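PDB 3H7T: group 3 allergen SMIPP-S YvT004A06 from Sarcoptes scabiei type hominis, which is an inactivated scabies mite paralogue of trypsin-like serine proteases, and probably lacks their peptidase activity. Local coordinates for residues A[52-64]-A[125-139]. Sequence-based numbering, arbitrary orientation.
Sequences SIHYGSSYRTTKG and WGSTNFKSLEYSGDL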
ATOM      1  N   SER A  52       2.475 -15.182  -1.023  1.00 32.70           N
ATOM      2  CA  SER A  52       3.679 -15.077  -1.839  1.00 33.09           C
ATOM      3  C   SER A  52       4.027 -13.608  -2.085  1.00 32.58           C
ATOM      4  O   SER A  52       3.140 -12.767  -2.236  1.00 32.17           O
ATOM      5  CB  SER A  52       3.478 -15.799  -3.176  1.00 33.54           C
ATOM      6  OG  SER A  52       4.694 -15.862  -3.908  1.00 38.80           O
ATOM      7  N   ILE A  53       5.322 -13.314  -2.115  1.00 32.11           N
ATOM      8  CA  ILE A  53       5.819 -11.984  -2.442  1.00 31.09           C
ATOM      9  C   ILE A  53       6.502 -12.050  -3.805  1.00 31.10           C
ATOM     10  O   ILE A  53       7.476 -12.792  -3.981  1.00 31.76           O
ATOM     11  CB  ILE A  53       6.802 -11.447  -1.359  1.00 30.33           C
ATOM     12  CG1 ILE A  53       6.073 -11.218  -0.033  1.00 32.28           C
ATOM     13  CG2 ILE A  53       7.465 -10.148  -1.806  1.00 30.58           C
ATOM     14  CD1 ILE A  53       6.120 -12.426   0.902  1.00 39.62           C
ATOM     15  N   HIS A  54       5.989 -11.270  -4.756  1.00 29.05           N
ATOM     16  CA  HIS A  54       6.501 -11.251  -6.128  1.00 28.21           C
ATOM     17  C   HIS A  54       7.258  -9.949  -6.353  1.00 27.69           C
ATOM     18  O   HIS A  54       6.676  -8.867  -6.259  1.00 28.07           O
ATOM     19  CB  HIS A  54       5.343 -11.415  -7.133  1.00 26.95           C
ATOM     20  CG  HIS A  54       5.763 -11.347  -8.571  1.00 30.92           C
ATOM     21  ND1 HIS A  54       6.487 -12.345  -9.184  1.00 33.80           N
ATOM     22  CD2 HIS A  54       5.535 -10.411  -9.523  1.00 30.60           C
ATOM     23  CE1 HIS A  54       6.700 -12.020 -10.447  1.00 34.65           C
ATOM     24  NE2 HIS A  54       6.136 -10.848 -10.675  1.00 33.45           N
ATOM     25  N   TYR A  55       8.558 -10.064  -6.633  1.00 27.42           N
ATOM     26  CA  TYR A  55       9.442  -8.903  -6.749  1.00 26.69           C
ATOM     27  C   TYR A  55      10.320  -8.900  -8.007  1.00 26.57           C
ATOM     28  O   TYR A  55      10.525  -9.943  -8.637  1.00 26.59           O
ATOM     29  CB  TYR A  55      10.305  -8.752  -5.485  1.00 26.86           C
ATOM     30  CG  TYR A  55      11.397  -9.789  -5.251  1.00 26.72           C
ATOM     31  CD1 TYR A  55      12.674  -9.617  -5.786  1.00 27.51           C
ATOM     32  CD2 TYR A  55      11.164 -10.909  -4.452  1.00 29.82           C
ATOM     33  CE1 TYR A  55      13.686 -10.539  -5.552  1.00 30.25           C
ATOM     34  CE2 TYR A  55      12.166 -11.844  -4.214  1.00 31.66           C
ATOM     35  CZ  TYR A  55      13.430 -11.649  -4.762  1.00 35.62           C
ATOM     36  OH  TYR A  55      14.436 -12.564  -4.525  1.00 33.16           O
ATOM     37  N   GLY A  56      10.818  -7.715  -8.361  1.00 25.36           N
ATOM     38  CA  GLY A  56      11.737  -7.538  -9.482  1.00 25.65           C
ATOM     39  C   GLY A  56      11.125  -7.618 -10.870  1.00 25.85           C
ATOM     40  O   GLY A  56      11.836  -7.841 -11.845  1.00 26.38           O
ATOM     41  N   SER A  57       9.811  -7.424 -10.965  1.00 23.91           N
ATOM     42  CA  SER A  57       9.125  -7.479 -12.254  1.00 23.58           C
ATOM     43  C   SER A  57       8.092  -6.362 -12.406  1.00 22.63           C
ATOM     44  O   SER A  57       7.439  -5.983 -11.434  1.00 22.82           O
ATOM     45  CB  SER A  57       8.452  -8.844 -12.433  1.00 22.35           C
ATOM     46  OG  SER A  57       7.793  -8.929 -13.684  1.00 25.78           O
ATOM     47  N   SER A  58       7.967  -5.839 -13.624  1.00 22.54           N
ATOM     48  CA  SER A  58       6.883  -4.910 -13.992  1.00 23.36           C
ATOM     49  C   SER A  58       5.529  -5.623 -14.094  1.00 22.81           C
ATOM     50  O   SER A  58       4.470  -4.982 -14.087  1.00 22.55           O
ATOM     51  CB  SER A  58       7.188  -4.235 -15.335  1.00 23.05           C
ATOM     52  OG  SER A  58       8.406  -3.516 -15.300  1.00 22.43           O
ATOM     53  N   TYR A  59       5.571  -6.950 -14.205  1.00 22.79           N
ATOM     54  CA  TYR A  59       4.375  -7.754 -14.375  1.00 23.29           C
ATOM     55  C   TYR A  59       3.815  -8.218 -13.036  1.00 23.66           C
ATOM     56  O   TYR A  59       4.565  -8.457 -12.091  1.00 23.95           O
ATOM     57  CB  TYR A  59       4.650  -8.942 -15.314  1.00 23.84           C
ATOM     58  CG  TYR A  59       5.122  -8.492 -16.673  1.00 25.53           C
ATOM     59  CD1 TYR A  59       4.227  -7.958 -17.600  1.00 23.34           C
ATOM     60  CD2 TYR A  59       6.475  -8.573 -17.027  1.00 27.41           C
ATOM     61  CE1 TYR A  59       4.664  -7.522 -18.851  1.00 24.31           C
ATOM     62  CE2 TYR A  59       6.915  -8.142 -18.274  1.00 27.18           C
ATOM     63  CZ  TYR A  59       6.006  -7.622 -19.180  1.00 26.47           C
ATOM     64  OH  TYR A  59       6.441  -7.197 -20.419  1.00 29.04           O
ATOM     65  N   ARG A  60       2.493  -8.355 -12.981  1.00 23.61           N
ATOM     66  CA  ARG A  60       1.784  -8.629 -11.732  1.00 24.22           C
ATOM     67  C   ARG A  60       2.115  -9.984 -11.114  1.00 24.55           C
ATOM     68  O   ARG A  60       2.237 -10.093  -9.886  1.00 23.01           O
ATOM     69  CB  ARG A  60       0.266  -8.513 -11.932  1.00 24.17           C
ATOM     70  CG  ARG A  60      -0.511  -8.554 -10.622  1.00 24.18           C
ATOM     71  CD  ARG A  60      -2.006  -8.386 -10.821  1.00 26.00           C
ATOM     72  NE  ARG A  60      -2.669  -9.511 -11.496  1.00 21.60           N
ATOM     73  CZ  ARG A  60      -3.059 -10.638 -10.903  1.00 21.59           C
ATOM     74  NH1 ARG A  60      -2.826 -10.835  -9.614  1.00 21.52           N
ATOM     75  NH2 ARG A  60      -3.679 -11.583 -11.612  1.00 20.37           N
ATOM     76  N   THR A  61       2.236 -11.011 -11.960  1.00 24.94           N
ATOM     77  CA  THR A  61       2.349 -12.390 -11.475  1.00 25.88           C
ATOM     78  C   THR A  61       3.513 -13.168 -12.091  1.00 26.07           C
ATOM     79  O   THR A  61       3.779 -14.289 -11.679  1.00 25.67           O
ATOM     80  CB  THR A  61       1.041 -13.209 -11.721  1.00 25.71           C
ATOM     81  OG1 THR A  61       0.774 -13.300 -13.128  1.00 28.58           O
ATOM     82  CG2 THR A  61      -0.154 -12.587 -11.021  1.00 27.77           C
ATOM     83  N   THR A  62       4.193 -12.577 -13.073  1.00 26.43           N
ATOM     84  CA  THR A  62       5.218 -13.291 -13.845  1.00 27.04           C
ATOM     85  C   THR A  62       6.545 -12.543 -13.976  1.00 27.71           C
ATOM     86  O   THR A  62       6.621 -11.331 -13.749  1.00 27.41           O
ATOM     87  CB  THR A  62       4.731 -13.610 -15.280  1.00 26.22           C
ATOM     88  OG1 THR A  62       4.313 -12.397 -15.921  1.00 21.23           O
ATOM     89  CG2 THR A  62       3.582 -14.613 -15.271  1.00 26.26           C
ATOM     90  N   LYS A  63       7.586 -13.293 -14.339  1.00 29.05           N
ATOM     91  CA  LYS A  63       8.898 -12.751 -14.736  1.00 30.83           C
ATOM     92  C   LYS A  63       9.703 -12.073 -13.645  1.00 32.58           C
ATOM     93  O   LYS A  63      10.498 -11.174 -13.919  1.00 35.06           O
ATOM     94  CB  LYS A  63       8.783 -11.829 -15.956  1.00 32.03           C
ATOM     95  CG  LYS A  63       9.039 -12.531 -17.265  1.00 32.91           C
ATOM     96  CD  LYS A  63       8.533 -11.725 -18.431  1.00 38.09           C
ATOM     97  CE  LYS A  63       8.672 -12.529 -19.706  1.00 40.82           C
ATOM     98  NZ  LYS A  63       7.567 -12.233 -20.640  1.00 41.97           N
ATOM     99  N   GLY A  64       9.519 -12.497 -12.408  1.00 31.80           N
ATOM    100  CA  GLY A  64      10.410 -12.015 -11.371  1.00 32.62           C
ATOM    101  C   GLY A  64      10.859 -13.166 -10.514  1.00 31.97           C
ATOM    102  O   GLY A  64      11.229 -14.235 -11.009  1.00 31.40           O
ATOM    103  N   TRP A 125      -0.658  -2.662  -9.281  1.00 18.27           N
ATOM    104  CA  TRP A 125      -1.259  -3.470 -10.349  1.00 18.30           C
ATOM    105  C   TRP A 125      -2.776  -3.587 -10.217  1.00 18.92           C
ATOM    106  O   TRP A 125      -3.366  -4.521 -10.751  1.00 20.73           O
ATOM    107  CB  TRP A 125      -0.669  -4.882 -10.336  1.00 18.37           C
ATOM    108  CG  TRP A 125       0.795  -4.969 -10.653  1.00 14.42           C
ATOM    109  CD1 TRP A 125       1.357  -5.191 -11.878  1.00 18.61           C
ATOM    110  CD2 TRP A 125       1.875  -4.889  -9.723  1.00 19.79           C
ATOM    111  NE1 TRP A 125       2.726  -5.240 -11.774  1.00 21.29           N
ATOM    112  CE2 TRP A 125       3.075  -5.056 -10.460  1.00 20.77           C
ATOM    113  CE3 TRP A 125       1.952  -4.681  -8.336  1.00 14.92           C
ATOM    114  CZ2 TRP A 125       4.339  -5.013  -9.860  1.00 23.38           C
ATOM    115  CZ3 TRP A 125       3.216  -4.651  -7.735  1.00 21.35           C
ATOM    116  CH2 TRP A 125       4.389  -4.816  -8.498  1.00 19.82           C
ATOM    117  N   GLY A 126      -3.410  -2.643  -9.523  1.00 18.63           N
ATOM    118  CA  GLY A 126      -4.870  -2.664  -9.361  1.00 19.66           C
ATOM    119  C   GLY A 126      -5.614  -2.269 -10.626  1.00 18.71           C
ATOM    120  O   GLY A 126      -4.993  -1.879 -11.626  1.00 17.23           O
ATOM    121  N   SER A 127      -6.948  -2.330 -10.559  1.00 18.67           N
ATOM    122  CA  SER A 127      -7.804  -2.003 -11.698  0.50 18.83           C
ATOM    123  C   SER A 127      -7.549  -0.584 -12.203  1.00 19.67           C
ATOM    124  O   SER A 127      -7.163   0.306 -11.424  1.00 18.98           O
ATOM    125  CB  SER A 127      -9.278  -2.198 -11.327  0.50 18.85           C
ATOM    126  OG  SER A 127     -10.115  -2.041 -12.456  0.50 16.45           O
ATOM    127  N   THR A 128      -7.747  -0.386 -13.510  1.00 19.04           N
ATOM    128  CA  THR A 128      -7.499   0.899 -14.158  1.00 20.82           C
ATOM    129  C   THR A 128      -8.768   1.606 -14.662  1.00 23.26           C
ATOM    130  O   THR A 128      -8.688   2.572 -15.420  1.00 22.05           O
ATOM    131  CB  THR A 128      -6.486   0.762 -15.322  1.00 21.50           C
ATOM    132  OG1 THR A 128      -7.013  -0.148 -16.297  1.00 24.10           O
ATOM    133  CG2 THR A 128      -5.121   0.245 -14.810  1.00 14.60           C
ATOM    134  N   ASN A 129      -9.933   1.104 -14.262  1.00 27.06           N
ATOM    135  CA  ASN A 129     -11.182   1.864 -14.393  1.00 31.02           C
ATOM    136  C   ASN A 129     -12.198   1.398 -13.344  1.00 32.39           C
ATOM    137  O   ASN A 129     -12.097   0.275 -12.841  1.00 33.01           O
ATOM    138  CB  ASN A 129     -11.725   1.808 -15.827  1.00 32.26           C
ATOM    139  CG  ASN A 129     -12.280   0.444 -16.196  1.00 36.62           C
ATOM    140  OD1 ASN A 129     -13.275  -0.005 -15.630  1.00 41.04           O
ATOM    141  ND2 ASN A 129     -11.643  -0.215 -17.158  1.00 38.08           N
ATOM    142  N   PHE A 130     -13.167   2.244 -12.999  1.00 34.50           N
ATOM    143  CA  PHE A 130     -14.031   1.938 -11.852  1.00 35.91           C
ATOM    144  C   PHE A 130     -15.121   0.909 -12.152  1.00 35.25           C
ATOM    145  O   PHE A 130     -15.779   0.422 -11.235  1.00 37.34           O
ATOM    146  CB  PHE A 130     -14.608   3.210 -11.204  1.00 37.80           C
ATOM    147  CG  PHE A 130     -14.234   3.374  -9.741  1.00 39.23           C
ATOM    148  CD1 PHE A 130     -14.947   2.716  -8.740  1.00 44.60           C
ATOM    149  CD2 PHE A 130     -13.168   4.187  -9.371  1.00 43.82           C
ATOM    150  CE1 PHE A 130     -14.596   2.861  -7.391  1.00 44.02           C
ATOM    151  CE2 PHE A 130     -12.805   4.340  -8.020  1.00 42.60           C
ATOM    152  CZ  PHE A 130     -13.525   3.679  -7.032  1.00 44.18           C
ATOM    153  N   LYS A 131     -15.293   0.546 -13.418  1.00 32.87           N
ATOM    154  CA  LYS A 131     -16.272  -0.488 -13.755  1.00 32.22           C
ATOM    155  C   LYS A 131     -15.728  -1.907 -13.631  1.00 30.63           C
ATOM    156  O   LYS A 131     -16.478  -2.835 -13.341  1.00 31.50           O
ATOM    157  CB  LYS A 131     -16.875  -0.253 -15.139  1.00 31.05           C
ATOM    158  CG  LYS A 131     -17.871   0.878 -15.131  1.00 32.30           C
ATOM    159  CD  LYS A 131     -18.597   1.004 -16.441  1.00 28.13           C
ATOM    160  CE  LYS A 131     -19.493   2.216 -16.410  1.00 28.68           C
ATOM    161  NZ  LYS A 131     -20.314   2.348 -17.645  1.00 35.16           N
ATOM    162  N   SER A 132     -14.425  -2.063 -13.839  1.00 29.01           N
ATOM    163  CA  SER A 132     -13.799  -3.382 -13.809  0.50 28.05           C
ATOM    164  C   SER A 132     -13.114  -3.668 -12.483  1.00 26.68           C
ATOM    165  O   SER A 132     -12.479  -2.798 -11.893  1.00 27.31           O
ATOM    166  CB  SER A 132     -12.810  -3.535 -14.965  0.50 28.08           C
ATOM    167  OG  SER A 132     -11.978  -2.393 -15.076  0.50 32.28           O
ATOM    168  N   LEU A 133     -13.260  -4.896 -12.015  1.00 25.56           N
ATOM    169  CA  LEU A 133     -12.551  -5.350 -10.828  1.00 24.80           C
ATOM    170  C   LEU A 133     -11.301  -6.148 -11.222  1.00 23.78           C
ATOM    171  O   LEU A 133     -10.594  -6.650 -10.362  1.00 24.32           O
ATOM    172  CB  LEU A 133     -13.477  -6.189  -9.940  1.00 24.93           C
ATOM    173  CG  LEU A 133     -14.640  -5.464  -9.252  1.00 26.84           C
ATOM    174  CD1 LEU A 133     -15.587  -6.463  -8.619  1.00 33.12           C
ATOM    175  CD2 LEU A 133     -14.133  -4.481  -8.187  1.00 23.64           C
ATOM    176  N   GLU A 134     -11.024  -6.255 -12.526  1.00 23.92           N
ATOM    177  CA  GLU A 134      -9.847  -7.016 -12.999  1.00 21.66           C
ATOM    178  C   GLU A 134      -8.562  -6.225 -12.739  1.00 21.40           C
ATOM    179  O   GLU A 134      -8.554  -4.996 -12.870  1.00 21.46           O
ATOM    180  CB  GLU A 134      -9.960  -7.340 -14.490  1.00 21.39           C
ATOM    181  CG  GLU A 134     -11.158  -8.226 -14.889  1.00 18.06           C
ATOM    182  CD  GLU A 134     -11.086  -9.640 -14.313  1.00 25.09           C
ATOM    183  OE1 GLU A 134      -9.984 -10.236 -14.306  1.00 28.87           O
ATOM    184  OE2 GLU A 134     -12.138 -10.157 -13.871  1.00 27.94           O
ATOM    185  N   TYR A 135      -7.480  -6.929 -12.402  1.00 20.52           N
ATOM    186  CA  TYR A 135      -6.191  -6.288 -12.120  1.00 21.15           C
ATOM    187  C   TYR A 135      -5.465  -5.912 -13.410  1.00 21.66           C
ATOM    188  O   TYR A 135      -5.782  -6.426 -14.487  1.00 20.68           O
ATOM    189  CB  TYR A 135      -5.284  -7.188 -11.276  1.00 21.29           C
ATOM    190  CG  TYR A 135      -5.943  -7.800 -10.069  1.00 22.59           C
ATOM    191  CD1 TYR A 135      -6.467  -6.999  -9.044  1.00 28.38           C
ATOM    192  CD2 TYR A 135      -6.034  -9.182  -9.939  1.00 24.72           C
ATOM    193  CE1 TYR A 135      -7.084  -7.576  -7.935  1.00 25.86           C
ATOM    194  CE2 TYR A 135      -6.642  -9.768  -8.843  1.00 25.56           C
ATOM    195  CZ  TYR A 135      -7.164  -8.959  -7.844  1.00 28.31           C
ATOM    196  OH  TYR A 135      -7.754  -9.546  -6.756  1.00 30.20           O
ATOM    197  N   SER A 136      -4.505  -5.000 -13.294  1.00 20.23           N
ATOM    198  CA  SER A 136      -3.646  -4.646 -14.420  1.00 20.95           C
ATOM    199  C   SER A 136      -2.495  -5.651 -14.495  1.00 20.82           C
ATOM    200  O   SER A 136      -1.880  -5.950 -13.482  1.00 20.44           O
ATOM    201  CB  SER A 136      -3.090  -3.231 -14.226  1.00 20.69           C
ATOM    202  OG  SER A 136      -2.217  -2.871 -15.282  1.00 19.30           O
ATOM    203  N   GLY A 137      -2.199  -6.166 -15.691  1.00 20.89           N
ATOM    204  CA  GLY A 137      -1.028  -7.031 -15.883  1.00 20.84           C
ATOM    205  C   GLY A 137       0.290  -6.277 -15.726  1.00 22.00           C
ATOM    206  O   GLY A 137       1.307  -6.847 -15.312  1.00 23.23           O
ATOM    207  N   ASP A 138       0.255  -4.984 -16.044  1.00 20.84           N
ATOM    208  CA  ASP A 138       1.425  -4.119 -16.052  1.00 21.14           C
ATOM    209  C   ASP A 138       1.402  -3.212 -14.826  1.00 20.58           C
ATOM    210  O   ASP A 138       0.328  -2.765 -14.396  1.00 19.40           O
ATOM    211  CB  ASP A 138       1.405  -3.223 -17.295  1.00 22.09           C
ATOM    212  CG  ASP A 138       1.451  -4.003 -18.600  1.00 24.78           C
ATOM    213  OD1 ASP A 138       2.193  -4.998 -18.701  1.00 25.97           O
ATOM    214  OD2 ASP A 138       0.763  -3.583 -19.554  1.00 30.67           O
ATOM    215  N   LEU A 139       2.580  -2.942 -14.275  1.00 21.18           N
ATOM    216  CA  LEU A 139       2.720  -1.974 -13.188  1.00 20.64           C
ATOM    217  C   LEU A 139       2.340  -0.578 -13.696  1.00 20.12           C
ATOM    218  O   LEU A 139       2.809  -0.145 -14.757  1.00 20.59           O
ATOM    219  CB  LEU A 139       4.151  -1.989 -12.625  1.00 20.87           C
ATOM    220  CG  LEU A 139       4.474  -0.964 -11.525  1.00 22.01           C
ATOM    221  CD1 LEU A 139       3.774  -1.355 -10.229  1.00 18.18           C
ATOM    222  CD2 LEU A 139       5.985  -0.848 -11.312  1.00 19.59           C
TER
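Tyr59 and Asp138 are paired by a single beta bridge, their CA atoms 5.0 Å apart, where two loops run briefly alongside one another; their side chains lie side by side, pointing the same way. Leu139 N donates to Ser58 O (2.8 Å), and Arg60 N returns a bond to Gly137 O (3.0 Å). That same Gly137 oxygen also receives a CA-H contact from Tyr59, so the glycine takes part through its backbone oxygen.

Ser58 O takes a second donor, the indole Trp125 NE1 (2.9 Å, N-H...O 159°). The oxygen lies close to the indole plane, whereas NE1 stands above the plane of the carbonyl, leaving the C=O axis to Leu139 N. Tryptophan suits this buried place because it offers one N-H at its edge and two broad apolar faces. Arg60 CA sits over the five-membered ring, 3.7 Å from its centroid, in a CH-pi contact, and Leu139 CD1 covers the opposite face.

Arg60 then uses its length. With CG anti to the backbone N (chi1 -170°), its methylenes pass Trp125 CB, and the bend at chi3 lays the guanidinium beside Tyr135. Its CZ comes within 3.4 Å of Tyr135 CD2, which lies over the centre of one guanidinium face, the two planes being inclined 47° to each other. Thr61 CG2 covers the other face, and Phe25 adds a cation-pi contact.

The contact joins the two beta-barrel domains of the chymotrypsin fold, away from the zinc sites: residues 56-64 link barrel strands 51-55 and 65-74, while 125-139 connect strands 119-124 and 140-147 of the other sheet. Tyr135 OH reaches back to Phe25 N, just before strand 26-30.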